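Local coordinates for protein pseudouridine synthase (Pyrococcus abyssi, PDB 2AUS) that probably isomerises uridine to pseudouridine in RNA, as Cbf5, the TruB-family catalytic protein of archaeal H/ACA guide ribonucleoproteins, at residues 49-54 and 87-92; 151-156 and 176-181; 279-284 and 300-305. All coordinates share one frame; numbering follows the deposited sequence.

Along the chain the three contacts follow one another in series, and none touches another. Contact 1 is buried in a mixed sheet of the catalytic domain, its centre about 11 Å from the centre of the chain. Contact 2 lies on the surface near one edge of the six-stranded antiparallel sheet, beside its outermost strand 134-137, and has a bound phosphate ion; its centre is about 21 Å from that of contact 1. Contact 3 belongs to the PUA domain, its centre about 30 Å from that of contact 1 and about 25 Å from that of contact 2. By analogy with TruB relatives, contacts 1 and 2 probably both border the active site, contact 1 through the D82 loop and contact 2 through Y179 and R181.

Contact 1. Residues 49-54 and 87-92; sequences INLDKP and GVLPVA
K53 lays its CB over the CB of L89, 3.9 Å away, on the same face as I49, L51 and V91. The two segments are antiparallel neighbours in a mixed sheet of the pseudouridine synthase catalytic domain, with their axes at 139°. Farther along this face the apolar side chains of the two strands lie next to each other, with L51 CD2 and L89 CD2 4.5 Å apart. Helices 59-69 and 217-228 cover it, contributing V62, I66, L217 and L220.

The backbone bonds are unequal. I49 N reaches V91 O at 2.7 Å and is almost straight (175°), whereas the bond from L51 N to L89 O is longer, 3.3 Å, and more bent. The return bond from L89 N to L51 O is 2.6 Å long.

N50, D52, V88 and P90 face the other way, where F208 packs on N50, V88 and P90. N50 CG is anti to the backbone N (chi1 -179°), and its amide crosses the V88 side chain with OD1 3.4 Å from V88 CG1. ND2 is bonded to T213 and to the K209 carbonyl, but the buried OD1 has no polar partner in the model. D52 holds R201 in a salt bridge through OD2. The K53 side chain is extended up to a bend at its last torsion, which brings K53 NZ to P54 O at 2.9 Å and, beyond the segments, to the carbonyls of P57, P83 and V85. G87 N divides its hydrogen between K53 O and, weakly and 3.2 Å away, D52 OD1.

Contact 2. Residues 151-156 and 176-181; sequences RTRKVY and AGTYIR. With PO4 (phosphate ion), chain E.
R153, near the start of strand 152-156, passes the turn at 176-178 with its CA 6.0 Å from the CA of T178, and no backbone hydrogen bond joins the two segments. The link is made by a side chain. R153 NE donates to A176 O at 2.7 Å; the acceptor sits at the edge of the guanidinium, 17° out of its plane, while the donor lies in the carbonyl plane of A176. The bond is short but bent, with 138° at the hydrogen. A bend at the second torsion (chi2 -70°) turns the guanidinium so that NE faces A176 O and NH1 reaches T152 O at 3.0 Å. Two separate N-H groups thus restrain its rotation. A water lies near NH2 and A176 O, weakly bonded to both.

The arginine and T178 side chains run past each other in opposite directions, with R153 CB 3.4 Å from T178 OG1, which is itself bonded to E175 O. An alanine in place of R153 would probably leave A176 O without its arginine donor and open a gap beside T178 where CG and CD had packed. At G177 the backbone angles suit glycine, and a CB there would come 3.1 Å from R153 NE. G177 N donates a weak 3.1 Å bond to O1 of a phosphate ion, probably from the crystallisation liquor.

Y179 and R181 probably correspond to conserved active-site residues of TruB-family synthases, so the turn leads toward the catalytic region. Backbone bonds from R153 to I136 and from K154 to E175 join the contact to strand 134-137 and to the end of hairpin 152-164/167-174, while Y179, the N-cap of helix 180-191, donates from its backbone N to Q138 OE1.

Contact 3. Residues 279-284 and 300-305; sequences AGIKKG and GKAMMS
This is a partly buried loop-to-strand contact in the PUA domain: I281 to G284, in the connection between strands 274-278 and 286-291, pack against A302 to S305, where strand 296-302 runs out toward helix 306-311. One straight backbone bond fixes the pairing. G284 N donates to A302 O at 2.8 Å, with 177° at the hydrogen. G284 has a positive phi, and at its backbone angles a side chain would collide with the preceding carbonyl O.

The apolar part is small. I281 CG2, anti to the backbone N, points its methyl at A302 CB across 3.7 Å, and V287 of the adjoining strand touches both residues. M309 of helix 306-311 packs on I281 as well.

The PUA fold is a compact beta domain that in its relatives commonly binds RNA, and here the loop meets the start of a helix. S305 is the N-cap of helix 306-311: its OG, in the crowded position between the backbone N and the carbonyl carbon (chi1 64°), accepts from the N of E308. I281 O faces the same residue at close range, 3.1 Å from S305 CA in a CA-H...O contact and 3.4 Å from S305 CB. I281 N is bonded to T306 OG1, tying the loop to the first turn of the helix.

Farther along, the extended K283 chain crosses M303 obliquely. K283 CG lies 3.6 Å from M303 O, and a bend at the last torsion brings K283 NZ to the same oxygen in a weak 3.5 Å bond. G284 O rests 3.5 Å from CG of K301, whose side chain also touches E321 on strand 316-323.

Contact 1. Residues 49-54 and 87-92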
loop_
_atom_site.group_PDB
_atom_site.type_symbol
_atom_site.label_atom_id
_atom_site.label_comp_id
_atom_site.label_asym_id
_atom_site.label_seq_id
_atom_site.Cartn_x
_atom_site.Cartn_y
_atom_site.Cartn_z
ATOM N N ILE A 49 -4.768 10.622 -20.603
ATOM C CA ILE A 49 -3.645 10.883 -19.713
ATOM C C ILE A 49 -2.505 9.919 -19.979
ATOM O O ILE A 49 -2.721 8.713 -20.104
ATOM C CB ILE A 49 -4.053 10.717 -18.229
ATOM C CG1 ILE A 49 -5.203 11.665 -17.896
ATOM C CG2 ILE A 49 -2.856 10.995 -17.316
ATOM C CD1 ILE A 49 -5.695 11.544 -16.454
ATOM N N ASN A 50 -1.293 10.446 -20.095
ATOM C CA ASN A 50 -0.124 9.591 -20.286
ATOM C C ASN A 50 0.387 9.386 -18.861
ATOM O O ASN A 50 1.274 10.093 -18.382
ATOM C CB ASN A 50 0.913 10.288 -21.156
ATOM C CG ASN A 50 2.141 9.433 -21.397
ATOM O OD1 ASN A 50 2.097 8.206 -21.279
ATOM N ND2 ASN A 50 3.244 10.079 -21.746
ATOM N N LEU A 51 -0.213 8.418 -18.178
ATOM C CA LEU A 51 0.124 8.151 -16.791
ATOM C C LEU A 51 1.270 7.177 -16.554
ATOM O O LEU A 51 1.418 6.186 -17.269
ATOM C CB LEU A 51 -1.115 7.632 -16.068
ATOM C CG LEU A 51 -0.969 7.599 -14.547
ATOM C CD1 LEU A 51 -1.372 8.966 -13.969
ATOM C CD2 LEU A 51 -1.835 6.499 -13.972
ATOM N N ASP A 52 2.080 7.474 -15.543
ATOM C CA ASP A 52 3.187 6.596 -15.161
ATOM C C ASP A 52 2.581 5.767 -14.045
ATOM O O ASP A 52 2.491 6.224 -12.903
ATOM C CB ASP A 52 4.375 7.392 -14.602
ATOM C CG ASP A 52 5.617 6.520 -14.366
ATOM O OD1 ASP A 52 5.486 5.280 -14.270
ATOM O OD2 ASP A 52 6.732 7.079 -14.274
ATOM N N LYS A 53 2.131 4.565 -14.383
ATOM C CA LYS A 53 1.513 3.692 -13.398
ATOM C C LYS A 53 2.503 3.302 -12.304
ATOM O O LYS A 53 3.646 2.948 -12.585
ATOM C CB LYS A 53 0.986 2.423 -14.074
ATOM C CG LYS A 53 0.469 1.371 -13.100
ATOM C CD LYS A 53 0.216 0.044 -13.791
ATOM C CE LYS A 53 -0.230 -1.019 -12.793
ATOM N NZ LYS A 53 0.767 -1.181 -11.686
ATOM N N PRO A 54 2.085 3.385 -11.038
ATOM C CA PRO A 54 3.013 3.003 -9.972
ATOM C C PRO A 54 2.897 1.495 -9.758
ATOM O O PRO A 54 1.837 0.911 -9.991
ATOM C CB PRO A 54 2.496 3.794 -8.772
ATOM C CG PRO A 54 1.011 3.728 -8.980
ATOM C CD PRO A 54 0.866 3.997 -10.483
ATOM N N GLY A 87 5.105 2.270 -15.259
ATOM C CA GLY A 87 5.308 2.899 -16.551
ATOM C C GLY A 87 4.084 3.398 -17.304
ATOM O O GLY A 87 2.967 3.458 -16.784
ATOM N N VAL A 88 4.326 3.731 -18.566
ATOM C CA VAL A 88 3.321 4.266 -19.470
ATOM C C VAL A 88 1.991 3.536 -19.472
ATOM O O VAL A 88 1.876 2.398 -19.933
ATOM C CB VAL A 88 3.879 4.325 -20.899
ATOM C CG1 VAL A 88 2.837 4.894 -21.857
ATOM C CG2 VAL A 88 5.135 5.188 -20.911
ATOM N N LEU A 89 0.979 4.207 -18.942
ATOM C CA LEU A 89 -0.366 3.655 -18.897
ATOM C C LEU A 89 -1.335 4.704 -19.431
ATOM O O LEU A 89 -1.779 5.590 -18.694
ATOM C CB LEU A 89 -0.761 3.282 -17.461
ATOM C CG LEU A 89 -2.155 2.663 -17.381
ATOM C CD1 LEU A 89 -2.128 1.276 -18.013
ATOM C CD2 LEU A 89 -2.608 2.583 -15.940
ATOM N N PRO A 90 -1.664 4.629 -20.729
ATOM C CA PRO A 90 -2.595 5.611 -21.290
ATOM C C PRO A 90 -3.983 5.411 -20.694
ATOM O O PRO A 90 -4.521 4.301 -20.704
ATOM C CB PRO A 90 -2.569 5.303 -22.785
ATOM C CG PRO A 90 -1.201 4.748 -22.994
ATOM C CD PRO A 90 -1.048 3.827 -21.795
ATOM N N VAL A 91 -4.557 6.480 -20.164
ATOM C CA VAL A 91 -5.888 6.402 -19.581
ATOM C C VAL A 91 -6.775 7.430 -20.279
ATOM O O VAL A 91 -6.574 8.640 -20.128
ATOM C CB VAL A 91 -5.859 6.691 -18.056
ATOM C CG1 VAL A 91 -7.252 6.537 -17.466
ATOM C CG2 VAL A 91 -4.902 5.734 -17.362
ATOM N N ALA A 92 -7.737 6.944 -21.060
ATOM C CA ALA A 92 -8.657 7.825 -21.775
ATOM C C ALA A 92 -9.770 8.235 -20.812
ATOM O O ALA A 92 -10.229 7.424 -20.003
ATOM C CB ALA A 92 -9.231 7.106 -23.000
#

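Contact 2. Residues 151-156 and 176-181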
loop_
_atom_site.group_PDB
_atom_site.type_symbol
_atom_site.label_atom_id
_atom_site.label_comp_id
_atom_site.label_asym_id
_atom_site.label_seq_id
_atom_site.Cartn_x
_atom_site.Cartn_y
_atom_site.Cartn_z
ATOM N N ARG A 151 0.375 -16.245 -30.505
ATOM C CA ARG A 151 1.362 -17.317 -30.543
ATOM C C ARG A 151 2.678 -16.803 -31.106
ATOM O O ARG A 151 3.722 -16.941 -30.476
ATOM C CB ARG A 151 0.850 -18.481 -31.396
ATOM C CG ARG A 151 -0.168 -19.373 -30.706
ATOM C CD ARG A 151 0.436 -20.724 -30.342
ATOM N NE ARG A 151 1.498 -20.617 -29.344
ATOM C CZ ARG A 151 2.277 -21.632 -28.964
ATOM N NH1 ARG A 151 2.120 -22.835 -29.498
ATOM N NH2 ARG A 151 3.214 -21.444 -28.043
ATOM N N THR A 152 2.630 -16.210 -32.293
ATOM C CA THR A 152 3.837 -15.675 -32.917
ATOM C C THR A 152 3.830 -14.153 -32.873
ATOM O O THR A 152 2.928 -13.515 -33.404
ATOM C CB THR A 152 3.970 -16.146 -34.389
ATOM O OG1 THR A 152 5.021 -15.417 -35.033
ATOM C CG2 THR A 152 2.673 -15.923 -35.144
ATOM N N ARG A 153 4.837 -13.572 -32.232
ATOM C CA ARG A 153 4.926 -12.119 -32.117
ATOM C C ARG A 153 6.307 -11.633 -32.503
ATOM O O ARG A 153 7.264 -12.400 -32.499
ATOM C CB ARG A 153 4.592 -11.678 -30.687
ATOM C CG ARG A 153 3.099 -11.597 -30.401
ATOM C CD ARG A 153 2.477 -10.434 -31.166
ATOM N NE ARG A 153 1.035 -10.338 -30.955
ATOM C CZ ARG A 153 0.139 -11.144 -31.518
ATOM N NH1 ARG A 153 0.536 -12.108 -32.340
ATOM N NH2 ARG A 153 -1.152 -10.998 -31.241
ATOM N N LYS A 154 6.416 -10.351 -32.824
ATOM C CA LYS A 154 7.695 -9.808 -33.238
ATOM C C LYS A 154 8.382 -8.887 -32.232
ATOM O O LYS A 154 7.766 -7.990 -31.655
ATOM C CB LYS A 154 7.529 -9.075 -34.572
ATOM C CG LYS A 154 8.823 -8.540 -35.150
ATOM C CD LYS A 154 8.638 -8.096 -36.596
ATOM C CE LYS A 154 9.943 -7.564 -37.182
ATOM N NZ LYS A 154 11.036 -8.578 -37.097
ATOM N N VAL A 155 9.670 -9.145 -32.029
ATOM C CA VAL A 155 10.507 -8.353 -31.147
ATOM C C VAL A 155 11.326 -7.469 -32.084
ATOM O O VAL A 155 12.171 -7.956 -32.826
ATOM C CB VAL A 155 11.444 -9.252 -30.323
ATOM C CG1 VAL A 155 12.393 -8.400 -29.486
ATOM C CG2 VAL A 155 10.625 -10.161 -29.425
ATOM N N TYR A 156 11.061 -6.174 -32.060
ATOM C CA TYR A 156 11.754 -5.242 -32.936
ATOM C C TYR A 156 13.202 -4.992 -32.554
ATOM O O TYR A 156 14.046 -4.763 -33.421
ATOM C CB TYR A 156 10.994 -3.923 -32.973
ATOM C CG TYR A 156 9.569 -4.089 -33.450
ATOM C CD1 TYR A 156 9.294 -4.522 -34.748
ATOM C CD2 TYR A 156 8.493 -3.830 -32.598
ATOM C CE1 TYR A 156 7.984 -4.695 -35.184
ATOM C CE2 TYR A 156 7.179 -3.996 -33.027
ATOM C CZ TYR A 156 6.933 -4.432 -34.320
ATOM O OH TYR A 156 5.637 -4.612 -34.748
ATOM N N ALA A 176 2.457 -5.410 -30.458
ATOM C CA ALA A 176 1.384 -5.460 -29.473
ATOM C C ALA A 176 1.067 -6.907 -29.100
ATOM O O ALA A 176 1.093 -7.791 -29.951
ATOM C CB ALA A 176 0.143 -4.785 -30.025
ATOM N N GLY A 177 0.785 -7.148 -27.824
ATOM C CA GLY A 177 0.458 -8.494 -27.382
ATOM C C GLY A 177 1.638 -9.390 -27.043
ATOM O O GLY A 177 1.457 -10.574 -26.752
ATOM N N THR A 178 2.850 -8.851 -27.080
ATOM C CA THR A 178 4.014 -9.660 -26.752
ATOM C C THR A 178 4.181 -9.692 -25.234
ATOM O O THR A 178 4.169 -8.648 -24.576
ATOM C CB THR A 178 5.297 -9.087 -27.387
ATOM O OG1 THR A 178 5.103 -8.930 -28.798
ATOM C CG2 THR A 178 6.476 -10.026 -27.149
ATOM N N TYR A 179 4.313 -10.892 -24.682
ATOM C CA TYR A 179 4.487 -11.073 -23.245
ATOM C C TYR A 179 5.973 -11.072 -22.909
ATOM O O TYR A 179 6.712 -11.972 -23.320
ATOM C CB TYR A 179 3.866 -12.402 -22.806
ATOM C CG TYR A 179 2.363 -12.461 -22.959
ATOM C CD1 TYR A 179 1.683 -13.679 -22.880
ATOM C CD2 TYR A 179 1.610 -11.298 -23.136
ATOM C CE1 TYR A 179 0.288 -13.738 -22.971
ATOM C CE2 TYR A 179 0.219 -11.345 -23.226
ATOM C CZ TYR A 179 -0.432 -12.567 -23.142
ATOM O OH TYR A 179 -1.806 -12.615 -23.225
ATOM N N ILE A 180 6.411 -10.070 -22.155
ATOM C CA ILE A 180 7.817 -9.973 -21.793
ATOM C C ILE A 180 8.261 -11.082 -20.854
ATOM O O ILE A 180 9.376 -11.589 -20.972
ATOM C CB ILE A 180 8.137 -8.620 -21.143
ATOM C CG1 ILE A 180 7.593 -7.487 -22.018
ATOM C CG2 ILE A 180 9.648 -8.478 -20.957
ATOM C CD1 ILE A 180 8.054 -7.544 -23.466
ATOM N N ARG A 181 7.392 -11.464 -19.920
ATOM C CA ARG A 181 7.734 -12.522 -18.978
ATOM C C ARG A 181 8.073 -13.802 -19.744
ATOM O O ARG A 181 9.050 -14.487 -19.430
ATOM C CB ARG A 181 6.577 -12.790 -18.008
ATOM C CG ARG A 181 6.943 -13.784 -16.904
ATOM C CD ARG A 181 5.763 -14.135 -16.000
ATOM N NE ARG A 181 5.391 -13.044 -15.102
ATOM C CZ ARG A 181 6.169 -12.561 -14.135
ATOM N NH1 ARG A 181 7.381 -13.068 -13.930
ATOM N NH2 ARG A 181 5.732 -11.574 -13.361
HETATM P P PO4 E . 0.379 -5.613 -24.883
HETATM O O1 PO4 E . 1.831 -5.598 -25.367
HETATM O O2 PO4 E . -0.812 -5.353 -25.835
HETATM O O3 PO4 E . 0.218 -4.735 -23.592
HETATM O O4 PO4 E . 0.302 -7.084 -24.517
HETATM O O HOH W 1 -2.277 -8.222 -29.848
#

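Contact 3. Residues 279-284 and 300-305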
loop_
_atom_site.group_PDB
_atom_site.type_symbol
_atom_site.label_atom_id
_atom_site.label_comp_id
_atom_site.label_asym_id
_atom_site.label_seq_id
_atom_site.Cartn_x
_atom_site.Cartn_y
_atom_site.Cartn_z
ATOM N N ALA A 279 -1.927 7.287 -47.473
ATOM C CA ALA A 279 -1.726 6.261 -48.479
ATOM C C ALA A 279 -1.604 4.947 -47.722
ATOM O O ALA A 279 -1.512 4.932 -46.492
ATOM C CB ALA A 279 -0.441 6.533 -49.252
ATOM N N GLY A 280 -1.605 3.843 -48.460
ATOM C CA GLY A 280 -1.443 2.539 -47.844
ATOM C C GLY A 280 -2.566 1.989 -46.993
ATOM O O GLY A 280 -2.352 1.025 -46.261
ATOM N N ILE A 281 -3.750 2.586 -47.055
ATOM C CA ILE A 281 -4.859 2.057 -46.270
ATOM C C ILE A 281 -5.445 0.909 -47.074
ATOM O O ILE A 281 -5.580 1.005 -48.291
ATOM C CB ILE A 281 -5.982 3.092 -46.049
ATOM C CG1 ILE A 281 -5.509 4.200 -45.111
ATOM C CG2 ILE A 281 -7.217 2.401 -45.477
ATOM C CD1 ILE A 281 -6.548 5.294 -44.929
ATOM N N LYS A 282 -5.786 -0.181 -46.401
ATOM C CA LYS A 282 -6.374 -1.308 -47.098
ATOM C C LYS A 282 -7.558 -1.865 -46.331
ATOM O O LYS A 282 -7.606 -1.792 -45.103
ATOM C CB LYS A 282 -5.322 -2.398 -47.354
ATOM C CG LYS A 282 -4.453 -2.756 -46.161
ATOM C CD LYS A 282 -3.326 -3.703 -46.571
ATOM C CE LYS A 282 -2.463 -3.090 -47.676
ATOM N NZ LYS A 282 -1.409 -4.025 -48.176
ATOM N N LYS A 283 -8.520 -2.400 -47.075
ATOM C CA LYS A 283 -9.722 -2.973 -46.493
ATOM C C LYS A 283 -9.391 -3.751 -45.227
ATOM O O LYS A 283 -8.444 -4.537 -45.205
ATOM C CB LYS A 283 -10.404 -3.893 -47.508
ATOM C CG LYS A 283 -11.738 -4.448 -47.036
ATOM C CD LYS A 283 -12.296 -5.466 -48.018
ATOM C CE LYS A 283 -13.598 -6.068 -47.503
ATOM N NZ LYS A 283 -14.675 -5.051 -47.390
ATOM N N GLY A 284 -10.164 -3.517 -44.168
ATOM C CA GLY A 284 -9.931 -4.210 -42.917
ATOM C C GLY A 284 -9.127 -3.424 -41.894
ATOM O O GLY A 284 -9.212 -3.696 -40.695
ATOM N N GLY A 300 -12.848 3.435 -37.164
ATOM C CA GLY A 300 -13.600 2.516 -37.988
ATOM C C GLY A 300 -12.741 1.552 -38.770
ATOM O O GLY A 300 -11.511 1.612 -38.724
ATOM N N LYS A 301 -13.405 0.658 -39.494
ATOM C CA LYS A 301 -12.728 -0.336 -40.307
ATOM C C LYS A 301 -12.859 0.106 -41.751
ATOM O O LYS A 301 -13.962 0.337 -42.235
ATOM C CB LYS A 301 -13.380 -1.708 -40.113
ATOM C CG LYS A 301 -12.628 -2.854 -40.772
ATOM C CD LYS A 301 -13.430 -4.162 -40.721
ATOM C CE LYS A 301 -13.702 -4.631 -39.288
ATOM N NZ LYS A 301 -12.457 -5.051 -38.563
ATOM N N ALA A 302 -11.732 0.250 -42.433
ATOM C CA ALA A 302 -11.753 0.662 -43.828
ATOM C C ALA A 302 -12.461 -0.415 -44.644
ATOM O O ALA A 302 -12.225 -1.606 -44.438
ATOM C CB ALA A 302 -10.333 0.858 -44.339
ATOM N N MET A 303 -13.328 0.006 -45.559
ATOM C CA MET A 303 -14.067 -0.923 -46.406
ATOM C C MET A 303 -13.419 -1.031 -47.777
ATOM O O MET A 303 -13.744 -1.918 -48.563
ATOM C CB MET A 303 -15.523 -0.475 -46.544
ATOM C CG MET A 303 -16.311 -0.630 -45.253
ATOM S SD MET A 303 -16.260 -2.331 -44.619
ATOM C CE MET A 303 -15.071 -2.192 -43.312
ATOM N N MET A 304 -12.511 -0.106 -48.058
ATOM C CA MET A 304 -11.784 -0.110 -49.313
ATOM C C MET A 304 -10.375 0.412 -49.081
ATOM O O MET A 304 -10.034 0.825 -47.975
ATOM C CB MET A 304 -12.519 0.705 -50.389
ATOM C CG MET A 304 -13.166 1.995 -49.937
ATOM S SD MET A 304 -14.075 2.788 -51.306
ATOM C CE MET A 304 -15.655 1.962 -51.196
ATOM N N SER A 305 -9.552 0.365 -50.118
ATOM C CA SER A 305 -8.171 0.818 -50.020
ATOM C C SER A 305 -8.077 2.298 -50.340
ATOM O O SER A 305 -9.024 2.893 -50.860
ATOM C CB SER A 305 -7.299 0.047 -51.008
ATOM O OG SER A 305 -7.703 0.335 -52.335
#